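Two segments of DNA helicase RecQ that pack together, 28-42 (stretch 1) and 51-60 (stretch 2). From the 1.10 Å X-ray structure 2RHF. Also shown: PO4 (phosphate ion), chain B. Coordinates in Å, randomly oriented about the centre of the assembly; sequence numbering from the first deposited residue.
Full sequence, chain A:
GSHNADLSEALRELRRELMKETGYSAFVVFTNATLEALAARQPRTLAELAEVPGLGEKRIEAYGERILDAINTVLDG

Stretch 1, residues 28-42: VVFTNATLEALAARQ
Stretch 2 51-60: EVPGLGEKRI

Stretch 1 ends one helix at Val28-Val29, leaves helical geometry at Phe30 (phi/psi -165/148), and starts another at Asn32 that runs to Arg41. Stretch 2 is a loop from Glu51 through Val52 (-83/119), Pro53 (-58/135), Gly54 (85/-8) and Leu55 (-79/-63) to the N-cap Gly56 (86/161), with a helix from Glu57. The two stretches run in opposite senses: Val29 CA lies 7.7 Å from Arg59 CA, Thr34 CA 5.4 Å from Gly54 CA, and Ala37 CA 6.4 Å from Val52 CA. The contact buries 527 Å², both sides summed; Thr34, Leu38, Val52 and Leu55 are buried, while Arg41 and Glu51 stay exposed.

The apolar contact follows one side of the second helix. Ala37 CB sits 3.8 Å from Val52 CG1 and 4.1 Å from Pro53 CD, its small side chain allowing the loop to lie close. Branched side chains fill the rest with methyls. Val52 (t) places CG2 3.9 Å from Leu38 CD2; Leu38 is m,t, starting sideways but bringing its end nearer. Leu55 (t,p) sets CD1 3.9 Å from Thr34 CG2 and CD2 4.4 Å from Leu38 CD2.

Polar contacts cluster at the helix start. Thr31 (p) is the N-cap, its OG1 accepting from Thr34 N at 3.2 Å. Thr34 (m) points toward the loop, offering Leu55 a methyl and setting OG1 3.3 Å from Gly54 O. One water accepts from Thr31 N (3.0 Å), donates to Gly54 O (3.0 Å) and bonds Thr34 OG1 (2.8 Å). Glycine suits position 54 doubly: phi is positive, and an ideal CB would clash with Thr34 OG1 at 2.6 Å.

Charged side chains serve both ends. Long, multi-donor Arg59 (m,t,t, chi4 75°) serves two carbonyls and phosphate at once: NH2 and NE donate to Val28 O at 2.8 and 3.0 Å, NE weakly to Val29 O at 3.1 Å, and NH1 and NH2 to phosphate O4 and O1, both at 2.9 Å. Arg41 (m,t,p, chi4 87°) makes a salt bridge from NH2 to Glu51 OE1, 3.5 Å; Glu51 is m,t.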

# COMPACT_ATOMS: atom_id res chain seq x y z
N VAL A 28 6.88 6.77 -8.04
CA VAL A 28 6.52 7.95 -7.26
C VAL A 28 5.34 7.67 -6.32
O VAL A 28 5.27 8.24 -5.24
CB VAL A 28 6.26 9.15 -8.18
CG1 VAL A 28 5.58 10.31 -7.46
CG2 VAL A 28 7.58 9.62 -8.79
N VAL A 29 4.42 6.79 -6.72
CA VAL A 29 3.31 6.39 -5.85
C VAL A 29 3.86 5.64 -4.62
O VAL A 29 3.72 6.12 -3.50
CB VAL A 29 2.22 5.63 -6.63
CG1 VAL A 29 1.17 5.07 -5.67
CG2 VAL A 29 1.56 6.58 -7.64
N PHE A 30 4.45 4.47 -4.83
CA PHE A 30 5.29 3.82 -3.83
C PHE A 30 6.11 2.73 -4.48
O PHE A 30 5.67 2.10 -5.44
CB PHE A 30 4.53 3.33 -2.56
CG PHE A 30 3.34 2.43 -2.83
CD1 PHE A 30 3.51 1.06 -3.05
CD2 PHE A 30 2.05 2.94 -2.78
CE1 PHE A 30 2.41 0.23 -3.25
CE2 PHE A 30 0.94 2.10 -2.97
CZ PHE A 30 1.13 0.75 -3.22
N THR A 31 7.31 2.51 -3.97
CA THR A 31 8.25 1.62 -4.64
C THR A 31 7.94 0.15 -4.36
O THR A 31 7.15 -0.18 -3.47
CB THR A 31 9.67 1.91 -4.19
OG1 THR A 31 9.83 1.41 -2.86
CG2 THR A 31 9.98 3.42 -4.23
N ASN A 32 8.60 -0.74 -5.11
CA ASN A 32 8.43 -2.15 -4.86
C ASN A 32 8.92 -2.59 -3.49
O ASN A 32 8.31 -3.46 -2.88
CB ASN A 32 9.10 -2.99 -5.94
CG ASN A 32 8.24 -3.13 -7.19
OD1 ASN A 32 7.24 -2.44 -7.36
ND2 ASN A 32 8.65 -4.01 -8.08
N ALA A 33 10.00 -1.99 -2.98
CA ALA A 33 10.44 -2.34 -1.62
C ALA A 33 9.36 -1.97 -0.61
O ALA A 33 9.10 -2.72 0.34
CB ALA A 33 11.76 -1.66 -1.28
N THR A 34 8.73 -0.83 -0.81
CA THR A 34 7.64 -0.40 0.08
C THR A 34 6.44 -1.35 -0.06
O THR A 34 5.85 -1.76 0.95
CB THR A 34 7.25 1.04 -0.21
OG1 THR A 34 8.38 1.89 0.04
CG2 THR A 34 6.08 1.47 0.65
N LEU A 35 6.09 -1.71 -1.29
CA LEU A 35 5.01 -2.64 -1.56
C LEU A 35 5.25 -3.97 -0.84
O LEU A 35 4.34 -4.50 -0.17
CB LEU A 35 4.87 -2.84 -3.06
CG LEU A 35 3.63 -3.58 -3.56
CD1 LEU A 35 3.32 -3.19 -4.98
CD2 LEU A 35 3.80 -5.09 -3.46
N GLU A 36 6.47 -4.48 -0.92
CA GLU A 36 6.81 -5.72 -0.27
C GLU A 36 6.72 -5.62 1.24
O GLU A 36 6.27 -6.56 1.88
CB GLU A 36 8.19 -6.17 -0.70
CG GLU A 36 8.15 -6.76 -2.10
CD GLU A 36 9.41 -6.59 -2.89
OE1 GLU A 36 10.49 -6.34 -2.30
OE2 GLU A 36 9.31 -6.72 -4.12
N ALA A 37 7.14 -4.50 1.80
CA ALA A 37 7.02 -4.29 3.23
C ALA A 37 5.56 -4.21 3.66
O ALA A 37 5.19 -4.74 4.72
CB ALA A 37 7.79 -3.03 3.64
N LEU A 38 4.71 -3.58 2.86
CA LEU A 38 3.28 -3.54 3.14
C LEU A 38 2.67 -4.93 3.15
O LEU A 38 1.90 -5.28 4.04
CB LEU A 38 2.55 -2.64 2.14
CG LEU A 38 2.83 -1.14 2.25
CD1 LEU A 38 2.32 -0.40 1.03
CD2 LEU A 38 2.23 -0.56 3.55
N ALA A 39 3.04 -5.74 2.16
CA ALA A 39 2.50 -7.09 2.07
C ALA A 39 2.99 -7.97 3.21
O ALA A 39 2.22 -8.79 3.72
CB ALA A 39 2.86 -7.71 0.72
N ALA A 40 4.24 -7.80 3.62
CA ALA A 40 4.83 -8.61 4.68
C ALA A 40 4.30 -8.19 6.05
O ALA A 40 3.97 -9.04 6.87
CB ALA A 40 6.36 -8.50 4.65
N ARG A 41 4.24 -6.89 6.29
CA ARG A 41 3.88 -6.37 7.61
C ARG A 41 2.37 -6.31 7.83
O ARG A 41 1.91 -6.29 8.97
CB ARG A 41 4.50 -5.00 7.84
CG ARG A 41 6.05 -5.02 7.86
CD ARG A 41 6.62 -3.62 7.96
NE ARG A 41 6.29 -3.04 9.25
CZ ARG A 41 7.01 -3.19 10.36
NH1 ARG A 41 8.14 -3.88 10.35
NH2 ARG A 41 6.60 -2.64 11.49
N GLN A 42 1.60 -6.26 6.75
CA GLN A 42 0.14 -6.20 6.83
C GLN A 42 -0.34 -5.15 7.85
O GLN A 42 -1.13 -5.47 8.74
CB GLN A 42 -0.44 -7.57 7.25
CG GLN A 42 -0.25 -8.77 6.31
CD GLN A 42 -0.98 -10.05 6.85
OE1 GLN A 42 -1.78 -9.97 7.80
NE2 GLN A 42 -0.70 -11.19 6.26
N GLU A 51 5.27 2.64 10.59
CA GLU A 51 6.40 1.76 10.81
C GLU A 51 6.92 1.12 9.51
O GLU A 51 7.92 0.40 9.54
CB GLU A 51 6.03 0.68 11.83
CG GLU A 51 5.63 1.25 13.19
CD GLU A 51 4.86 0.26 14.06
OE1 GLU A 51 4.47 -0.82 13.55
OE2 GLU A 51 4.64 0.57 15.25
N VAL A 52 6.26 1.37 8.39
CA VAL A 52 6.62 0.73 7.12
C VAL A 52 7.77 1.47 6.43
O VAL A 52 7.63 2.64 6.10
CB VAL A 52 5.42 0.67 6.16
CG1 VAL A 52 5.84 0.08 4.80
CG2 VAL A 52 4.30 -0.16 6.78
N PRO A 53 8.93 0.78 6.22
CA PRO A 53 10.06 1.43 5.55
C PRO A 53 9.72 1.96 4.16
O PRO A 53 9.08 1.27 3.36
CB PRO A 53 11.11 0.31 5.45
CG PRO A 53 10.77 -0.64 6.51
CD PRO A 53 9.27 -0.60 6.64
N GLY A 54 10.15 3.19 3.88
CA GLY A 54 10.06 3.74 2.55
C GLY A 54 8.75 4.40 2.21
O GLY A 54 8.63 5.02 1.15
N LEU A 55 7.73 4.27 3.07
CA LEU A 55 6.43 4.84 2.77
C LEU A 55 6.38 6.34 3.03
O LEU A 55 6.22 7.12 2.11
CB LEU A 55 5.30 4.09 3.50
CG LEU A 55 3.88 4.53 3.16
CD1 LEU A 55 3.58 4.34 1.68
CD2 LEU A 55 2.90 3.76 4.01
N GLY A 56 6.56 6.75 4.29
CA GLY A 56 6.68 8.17 4.64
C GLY A 56 5.36 8.87 4.88
O GLY A 56 4.31 8.42 4.43
N GLU A 57 5.43 10.01 5.56
CA GLU A 57 4.22 10.71 5.99
C GLU A 57 3.36 11.27 4.86
O GLU A 57 2.13 11.24 4.94
CB GLU A 57 4.55 11.81 7.00
CG GLU A 57 3.31 12.52 7.54
CD GLU A 57 2.38 11.61 8.35
OE1 GLU A 57 2.75 10.46 8.66
OE2 GLU A 57 1.25 12.05 8.68
N LYS A 58 4.00 11.78 3.80
CA LYS A 58 3.23 12.35 2.71
C LYS A 58 2.31 11.29 2.10
O LYS A 58 1.13 11.55 1.84
CB LYS A 58 4.17 12.93 1.65
CG LYS A 58 3.48 13.71 0.55
CD LYS A 58 4.47 14.28 -0.44
CE LYS A 58 3.79 15.18 -1.44
NZ LYS A 58 4.77 15.84 -2.32
N ARG A 59 2.84 10.10 1.89
CA ARG A 59 2.09 9.01 1.28
C ARG A 59 1.11 8.38 2.27
O ARG A 59 0.05 7.90 1.88
CB ARG A 59 3.03 7.99 0.68
CG ARG A 59 3.67 8.51 -0.61
CD ARG A 59 4.88 7.73 -1.05
NE ARG A 59 5.46 8.33 -2.27
CZ ARG A 59 6.18 9.45 -2.30
NH1 ARG A 59 6.45 10.12 -1.18
NH2 ARG A 59 6.62 9.92 -3.46
N ILE A 60 1.43 8.38 3.57
CA ILE A 60 0.45 7.94 4.55
C ILE A 60 -0.78 8.85 4.51
O ILE A 60 -1.92 8.38 4.51
CB ILE A 60 1.06 7.85 5.96
CG1 ILE A 60 2.07 6.71 6.00
CG2 ILE A 60 -0.03 7.67 7.03
CD1 ILE A 60 2.94 6.68 7.20
P PO4 B . 8.39 13.26 -2.32
O1 PO4 B . 7.74 12.62 -3.52
O2 PO4 B . 9.88 13.43 -2.56
O3 PO4 B . 7.82 14.65 -2.05
O4 PO4 B . 8.14 12.44 -1.07
O HOH W 1 7.73 4.10 -1.51